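Local coordinates for protein greglin (Schistocerca gregaria, PDB 4GI3) that inhibits serine proteases, among them subtilisin, neutrophil and pancreatic elastases, chymotrypsin and cathepsin G, but not pancreatic trypsin, at residues C48-C53 against A57-T62. Residues are numbered along the deposited sequence; the frame is centred on the assembly and turned at random.
Sequences CEVRKC and AGFVYT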
loop_
_atom_site.group_PDB
_atom_site.type_symbol
_atom_site.label_atom_id
_atom_site.label_comp_id
_atom_site.label_asym_id
_atom_site.label_seq_id
_atom_site.Cartn_x
_atom_site.Cartn_y
_atom_site.Cartn_z
ATOM N N CYS B 48 -3.401 -15.315 -2.170
ATOM C CA CYS B 48 -2.662 -14.986 -3.392
ATOM C C CYS B 48 -1.266 -15.608 -3.402
ATOM O O CYS B 48 -0.852 -16.140 -4.426
ATOM C CB CYS B 48 -2.596 -13.478 -3.635
ATOM S SG CYS B 48 -1.850 -13.025 -5.228
ATOM N N GLU B 49 -0.547 -15.526 -2.276
ATOM C CA GLU B 49 0.812 -16.078 -2.156
ATOM C C GLU B 49 0.839 -17.609 -2.287
ATOM O O GLU B 49 1.747 -18.141 -2.932
ATOM C CB GLU B 49 1.510 -15.610 -0.879
ATOM C CG GLU B 49 1.906 -14.127 -0.890
ATOM C CD GLU B 49 2.882 -13.607 -1.937
ATOM O OE1 GLU B 49 2.842 -12.384 -2.207
ATOM O OE2 GLU B 49 3.693 -14.396 -2.474
ATOM N N VAL B 50 -0.185 -18.297 -1.737
ATOM C CA VAL B 50 -0.300 -19.764 -1.848
ATOM C C VAL B 50 -0.432 -20.136 -3.327
ATOM O O VAL B 50 0.277 -21.026 -3.803
ATOM C CB VAL B 50 -1.486 -20.379 -1.061
ATOM C CG1 VAL B 50 -1.369 -21.899 -1.047
ATOM C CG2 VAL B 50 -1.584 -19.853 0.353
ATOM N N ARG B 51 -1.357 -19.451 -4.050
ATOM C CA ARG B 51 -1.628 -19.670 -5.470
ATOM C C ARG B 51 -0.402 -19.425 -6.346
ATOM O O ARG B 51 -0.186 -20.154 -7.312
ATOM C CB ARG B 51 -2.800 -18.807 -5.942
ATOM C CG ARG B 51 -4.162 -19.255 -5.417
ATOM C CD ARG B 51 -5.315 -18.542 -6.126
ATOM N NE ARG B 51 -5.507 -17.160 -5.669
ATOM C CZ ARG B 51 -5.105 -16.076 -6.331
ATOM N NH1 ARG B 51 -4.475 -16.195 -7.496
ATOM N NH2 ARG B 51 -5.330 -14.866 -5.837
ATOM N N LYS B 52 0.405 -18.406 -5.993
ATOM C CA LYS B 52 1.624 -18.024 -6.708
ATOM C C LYS B 52 2.629 -19.187 -6.633
ATOM O O LYS B 52 3.160 -19.595 -7.666
ATOM C CB LYS B 52 2.209 -16.750 -6.076
ATOM C CG LYS B 52 3.456 -16.207 -6.795
ATOM C CD LYS B 52 4.253 -15.197 -5.959
ATOM C CE LYS B 52 3.579 -13.857 -5.822
ATOM N NZ LYS B 52 4.322 -12.946 -4.905
ATOM N N CYS B 53 2.847 -19.722 -5.410
ATOM C CA CYS B 53 3.730 -20.845 -5.104
ATOM C C CYS B 53 3.313 -22.080 -5.920
ATOM O O CYS B 53 4.155 -22.676 -6.582
ATOM C CB CYS B 53 3.738 -21.122 -3.602
ATOM S SG CYS B 53 4.975 -22.335 -3.061
ATOM N N ALA B 57 6.094 -22.749 -9.006
ATOM C CA ALA B 57 6.929 -23.862 -8.557
ATOM C C ALA B 57 6.333 -25.268 -8.758
ATOM O O ALA B 57 7.060 -26.266 -8.621
ATOM C CB ALA B 57 7.304 -23.653 -7.089
ATOM N N GLY B 58 5.039 -25.339 -9.060
ATOM C CA GLY B 58 4.328 -26.605 -9.207
ATOM C C GLY B 58 4.048 -27.237 -7.853
ATOM O O GLY B 58 3.969 -28.464 -7.737
ATOM N N PHE B 59 3.905 -26.388 -6.821
ATOM C CA PHE B 59 3.643 -26.728 -5.416
ATOM C C PHE B 59 2.194 -27.220 -5.239
ATOM O O PHE B 59 1.265 -26.608 -5.777
ATOM C CB PHE B 59 3.941 -25.494 -4.544
ATOM C CG PHE B 59 3.522 -25.480 -3.089
ATOM C CD1 PHE B 59 4.306 -26.090 -2.116
ATOM C CD2 PHE B 59 2.417 -24.744 -2.676
ATOM C CE1 PHE B 59 3.957 -26.008 -0.759
ATOM C CE2 PHE B 59 2.061 -24.678 -1.323
ATOM C CZ PHE B 59 2.833 -25.308 -0.374
ATOM N N VAL B 60 2.025 -28.344 -4.493
ATOM C CA VAL B 60 0.752 -29.045 -4.235
ATOM C C VAL B 60 0.295 -28.835 -2.783
ATOM O O VAL B 60 1.003 -29.190 -1.830
ATOM C CB VAL B 60 0.872 -30.552 -4.588
ATOM C CG1 VAL B 60 -0.485 -31.255 -4.480
ATOM C CG2 VAL B 60 1.472 -30.746 -5.981
ATOM N N TYR B 61 -0.908 -28.257 -2.606
ATOM C CA TYR B 61 -1.394 -27.956 -1.264
ATOM C C TYR B 61 -2.919 -28.167 -1.112
ATOM O O TYR B 61 -3.655 -28.271 -2.087
ATOM C CB TYR B 61 -1.038 -26.485 -0.916
ATOM C CG TYR B 61 -1.819 -25.496 -1.758
ATOM C CD1 TYR B 61 -3.091 -25.071 -1.370
ATOM C CD2 TYR B 61 -1.355 -25.099 -3.012
ATOM C CE1 TYR B 61 -3.859 -24.242 -2.186
ATOM C CE2 TYR B 61 -2.120 -24.276 -3.840
ATOM C CZ TYR B 61 -3.364 -23.836 -3.414
ATOM O OH TYR B 61 -4.123 -23.023 -4.217
ATOM N N THR B 62 -3.364 -28.150 0.115
ATOM C CA THR B 62 -4.765 -28.181 0.499
ATOM C C THR B 62 -4.920 -27.295 1.709
ATOM O O THR B 62 -4.077 -27.355 2.610
ATOM C CB THR B 62 -5.293 -29.642 0.701
ATOM O OG1 THR B 62 -6.680 -29.575 1.001
ATOM C CG2 THR B 62 -4.588 -30.387 1.844
#
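Val50 meets Tyr61 in a CH-pi contact: methyl CG1 of Val50 stands 3.4 Å from the Tyr61 ring centroid and only 4° off the ring normal, so it sits over the middle of one face. With chi1 of -170°, Val50 carries CG1 anti to its backbone N and out to the phenol. Val50 CG1 also approaches the Phe59 ring at its edge, 4.4 Å from CE2 of Phe59. Arg51 adds its aliphatic part, CG lying 4.0 Å from Tyr61 OH. Replacing Tyr61 by a serine would probably take away the ring face over Val50 CG1 and open a gap between helix and strand.

Cys53 SG, disulfide-bonded to Cys76, makes a sulfur-aromatic contact over one Phe59 face, 3.8 Å from the centroid and displaced toward the rim. The nearest ring atoms, Phe59 CG and CD2, are both 3.5 Å from Cys53 SG.

The backbone contributes one hydrogen bond, Ala57 N to Cys53 O at 3.1 Å, of i to i+4 helical spacing; Gly58 then leaves the helix with positive phi. Since Val50 also packs on Val32 and Val34, the contact joins helix 47-57 to the three-stranded antiparallel sheet, a disulfide-braced packing of helix on sheet consistent with a Kazal-type inhibitor fold.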